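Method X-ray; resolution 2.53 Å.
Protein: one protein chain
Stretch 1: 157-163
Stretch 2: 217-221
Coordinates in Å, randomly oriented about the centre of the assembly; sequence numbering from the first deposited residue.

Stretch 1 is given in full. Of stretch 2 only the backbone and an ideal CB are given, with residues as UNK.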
ATOM      1  N   ALA A 157       3.231   5.489  -7.440  1.00 20.26           N
ATOM      2  CA  ALA A 157       2.585   5.470  -6.128  1.00 19.84           C
ATOM      3  C   ALA A 157       3.616   5.151  -5.051  1.00 21.07           C
ATOM      4  O   ALA A 157       4.422   4.225  -5.198  1.00 22.41           O
ATOM      5  CB  ALA A 157       1.469   4.437  -6.096  1.00 17.28           C
ATOM      6  N   ASP A 158       3.582   5.923  -3.969  1.00 21.73           N
ATOM      7  CA  ASP A 158       4.500   5.744  -2.851  1.00 21.09           C
ATOM      8  C   ASP A 158       5.938   6.168  -3.147  1.00 19.23           C
ATOM      9  O   ASP A 158       6.518   6.958  -2.411  1.00 17.61           O
ATOM     10  CB  ASP A 158       4.462   4.285  -2.388  1.00 24.66           C
ATOM     11  CG  ASP A 158       3.421   4.045  -1.306  1.00 28.57           C
ATOM     12  OD1 ASP A 158       3.078   2.866  -1.060  1.00 31.97           O
ATOM     13  OD2 ASP A 158       2.956   5.034  -0.692  1.00 29.89           O
ATOM     14  N   GLN A 159       6.505   5.655  -4.230  1.00 18.94           N
ATOM     15  CA  GLN A 159       7.877   5.984  -4.606  1.00 20.34           C
ATOM     16  C   GLN A 159       8.159   5.377  -5.983  1.00 20.72           C
ATOM     17  O   GLN A 159       7.521   4.408  -6.375  1.00 23.04           O
ATOM     18  CB  GLN A 159       8.831   5.396  -3.564  1.00 20.27           C
ATOM     19  CG  GLN A 159       8.676   3.896  -3.407  1.00 22.68           C
ATOM     20  CD  GLN A 159       9.458   3.338  -2.245  1.00 23.57           C
ATOM     21  OE1 GLN A 159      10.510   3.862  -1.877  1.00 24.75           O
ATOM     22  NE2 GLN A 159       8.965   2.252  -1.672  1.00 22.30           N
ATOM     23  N   PRO A 160       9.136   5.911  -6.725  1.00 20.78           N
ATOM     24  CA  PRO A 160      10.040   7.022  -6.430  1.00 21.60           C
ATOM     25  C   PRO A 160       9.444   8.395  -6.729  1.00 21.87           C
ATOM     26  O   PRO A 160       8.712   8.574  -7.700  1.00 20.54           O
ATOM     27  CB  PRO A 160      11.228   6.726  -7.329  1.00 21.64           C
ATOM     28  CG  PRO A 160      10.517   6.290  -8.585  1.00 22.22           C
ATOM     29  CD  PRO A 160       9.438   5.349  -8.056  1.00 20.44           C
ATOM     30  N   ALA A 161       9.794   9.355  -5.886  1.00 21.41           N
ATOM     31  CA  ALA A 161       9.334  10.723  -6.034  1.00 22.71           C
ATOM     32  C   ALA A 161      10.234  11.455  -7.009  1.00 22.30           C
ATOM     33  O   ALA A 161      11.354  11.025  -7.281  1.00 21.45           O
ATOM     34  CB  ALA A 161       9.376  11.436  -4.679  1.00 20.33           C
ATOM     35  N   ARG A 162       9.730  12.564  -7.533  1.00 23.26           N
ATOM     36  CA  ARG A 162      10.494  13.407  -8.431  1.00 22.89           C
ATOM     37  C   ARG A 162      10.999  12.780  -9.732  1.00 24.62           C
ATOM     38  O   ARG A 162      12.152  12.975 -10.110  1.00 25.79           O
ATOM     39  CB  ARG A 162      11.667  14.017  -7.655  1.00 22.06           C
ATOM     40  CG  ARG A 162      11.244  14.926  -6.494  1.00 23.68           C
ATOM     41  CD  ARG A 162      12.432  15.376  -5.655  1.00 21.67           C
ATOM     42  NE  ARG A 162      12.978  14.267  -4.878  1.00 26.14           N
ATOM     43  CZ  ARG A 162      12.415  13.764  -3.779  1.00 27.04           C
ATOM     44  NH1 ARG A 162      11.279  14.278  -3.306  1.00 22.07           N
ATOM     45  NH2 ARG A 162      12.983  12.731  -3.158  1.00 25.30           N
ATOM     46  N   GLU A 163      10.149  12.018 -10.412  1.00 23.90           N
ATOM     47  CA  GLU A 163      10.526  11.447 -11.701  1.00 25.46           C
ATOM     48  C   GLU A 163       9.840  12.357 -12.702  1.00 26.31           C
ATOM     49  O   GLU A 163       8.667  12.664 -12.546  1.00 27.71           O
ATOM     50  CB  GLU A 163      10.003  10.015 -11.872  1.00 22.20           C
ATOM     51  CG  GLU A 163      10.851   8.941 -11.209  1.00 21.18           C
ATOM     52  CD  GLU A 163      12.281   8.913 -11.725  1.00 21.97           C
ATOM     53  OE1 GLU A 163      12.468   8.979 -12.957  1.00 22.42           O
ATOM     54  OE2 GLU A 163      13.218   8.814 -10.900  1.00 18.26           O
ATOM     55  N   UNK A 217      17.949   3.937  -1.179  1.00 19.46           N
ATOM     56  CA  UNK A 217      17.230   4.387  -2.365  1.00 20.00           C
ATOM     57  C   UNK A 217      15.731   4.116  -2.229  1.00 19.50           C
ATOM     58  O   UNK A 217      14.924   4.601  -3.020  1.00 17.17           O
ATOM     59  CB  UNK A 217      17.782   3.698  -3.615  1.00 20.00           C
ATOM     60  N   UNK A 218      15.354   3.324  -1.238  1.00 18.47           N
ATOM     61  CA  UNK A 218      13.944   3.059  -1.040  1.00 19.08           C
ATOM     62  C   UNK A 218      13.386   4.136  -0.127  1.00 19.46           C
ATOM     63  O   UNK A 218      13.365   3.991   1.091  1.00 18.73           O
ATOM     64  CB  UNK A 218      13.714   1.662  -0.459  1.00 19.08           C
ATOM     65  N   UNK A 219      12.970   5.245  -0.731  1.00 22.23           N
ATOM     66  CA  UNK A 219      12.369   6.342   0.019  1.00 23.44           C
ATOM     67  C   UNK A 219      11.163   5.678   0.695  1.00 24.47           C
ATOM     68  O   UNK A 219      10.800   4.567   0.330  1.00 27.35           O
ATOM     69  CB  UNK A 219      11.984   7.532  -0.863  1.00 23.44           C
ATOM     70  N   UNK A 220      10.535   6.342   1.653  1.00 23.87           N
ATOM     71  CA  UNK A 220       9.402   5.760   2.387  1.00 22.47           C
ATOM     72  C   UNK A 220      10.064   5.094   3.585  1.00 21.87           C
ATOM     73  O   UNK A 220       9.919   5.561   4.713  1.00 21.55           O
ATOM     74  CB  UNK A 220       8.577   4.781   1.548  1.00 22.47           C
ATOM     75  N   UNK A 221      10.815   4.024   3.336  1.00 21.00           N
ATOM     76  CA  UNK A 221      11.519   3.344   4.411  1.00 20.84           C
ATOM     77  C   UNK A 221      12.492   4.339   5.021  1.00 20.33           C
ATOM     78  O   UNK A 221      12.449   4.609   6.213  1.00 22.08           O
ATOM     79  CB  UNK A 221      12.240   2.091   3.910  1.00 20.84           C
TER

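Position 217 has a CA-to-CB bond that runs sideways to stretch 1, and its ideal CB has nothing of that stretch within 5.5 Å. The visible atoms set no demand, so many side chains would suit, polar ones included. The deposited residue is Gln217. Its side chain makes no contact with stretch 1, and its NE2 is hydrogen-bonded to a residue just outside the two stretches.

Position 218 has phi/psi of -89/87, a tight turn-like loop conformation that most residues can adopt. CA-to-CB again points sideways. The ideal CB lies close to the end of the Gln159 side chain, so a side chain here starts beside that end without being aimed at it. A large side chain, aromatic or aliphatic, could pass alongside. The residue is Tyr218, with chi1 in the m well. Gln159 lies at the edge of its ring, near the ring plane, so the contact is a flank and not a stack.

Position 219 faces stretch 1. Its CA is 6.5 Å from the CA of Gln159, the nearest CA pair across the stretches, and CA-to-CB points toward stretch 1. Phi/psi of -59/168 is extended and does not call for glycine. Beyond the CB lie the backbone of Pro160 and Ala161, the methyl of Ala161 and, to one side, the guanidinium of Arg162. A long side chain can reach them. Ala161 N offers a donor and Arg162 a positive charge, so Gln or Glu would fit, and Met could fill the space by shape alone. The residue is Gln219, with chi1 m and chi2 t. It carries its amide to the backbone of Pro160 and Ala161, with the end of Arg162 nearby. The amide is probably turned over in the model, so its oxygen and nitrogen are not assigned separate roles.

Position 220 also points its CB toward stretch 1. The ideal CB lies close to the end of the Gln159 side chain and 5.0 Å from Asp158 O. Its phi of 92 is positive, which is easiest for glycine; other residues adopt it less readily. Judged by the space alone, a small or branched aliphatic side chain would suit; Ser or Thr is also conceivable near the carbonyl. The residue is Val220, at the N-cap position right before a helix. Its CG2 packs 3.5 Å from Asp158 O and 3.6 Å from Gln159 CD, a van der Waals contact of a methyl with polar groups.

Position 221 points sideways with no stretch 1 atom within 5.5 Å of its ideal CB. Phi/psi of -61/-57 is helical, so most helix-compatible residues would do. The residue is Gln221; its OE1 is hydrogen-bonded elsewhere in the structure.

Stretch 2, residues 217-221: QYQVQ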
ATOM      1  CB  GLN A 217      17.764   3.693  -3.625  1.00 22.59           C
ATOM      2  CG  GLN A 217      19.190   4.069  -4.007  1.00 25.62           C
ATOM      3  CD  GLN A 217      19.383   5.567  -4.086  1.00 29.95           C
ATOM      4  OE1 GLN A 217      18.667   6.267  -4.810  1.00 33.19           O
ATOM      5  NE2 GLN A 217      20.348   6.074  -3.332  1.00 31.00           N
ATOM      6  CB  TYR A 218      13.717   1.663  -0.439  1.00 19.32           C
ATOM      7  CG  TYR A 218      13.705   0.536  -1.464  1.00 18.74           C
ATOM      8  CD1 TYR A 218      12.550   0.245  -2.200  1.00 16.32           C
ATOM      9  CD2 TYR A 218      14.857  -0.222  -1.712  1.00 16.71           C
ATOM     10  CE1 TYR A 218      12.540  -0.772  -3.162  1.00 17.00           C
ATOM     11  CE2 TYR A 218      14.862  -1.236  -2.665  1.00 17.78           C
ATOM     12  CZ  TYR A 218      13.702  -1.508  -3.391  1.00 20.71           C
ATOM     13  OH  TYR A 218      13.716  -2.493  -4.355  1.00 17.88           O
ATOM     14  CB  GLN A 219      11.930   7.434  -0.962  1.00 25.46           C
ATOM     15  CG  GLN A 219      13.060   7.930  -1.863  1.00 25.93           C
ATOM     16  CD  GLN A 219      12.559   8.640  -3.120  1.00 27.59           C
ATOM     17  OE1 GLN A 219      13.343   9.227  -3.867  1.00 29.07           O
ATOM     18  NE2 GLN A 219      11.256   8.582  -3.357  1.00 25.29           N
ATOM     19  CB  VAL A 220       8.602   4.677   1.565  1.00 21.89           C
ATOM     20  CG1 VAL A 220       7.507   4.052   2.424  1.00 20.59           C
ATOM     21  CG2 VAL A 220       7.963   5.298   0.344  1.00 21.98           C
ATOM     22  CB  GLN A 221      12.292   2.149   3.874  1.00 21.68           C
ATOM     23  CG  GLN A 221      11.405   1.074   3.320  1.00 24.24           C
ATOM     24  CD  GLN A 221      10.307   0.725   4.278  1.00 24.77           C
ATOM     25  OE1 GLN A 221      10.570   0.306   5.400  1.00 26.41           O
ATOM     26  NE2 GLN A 221       9.060   0.908   3.849  1.00 27.05           N
TER
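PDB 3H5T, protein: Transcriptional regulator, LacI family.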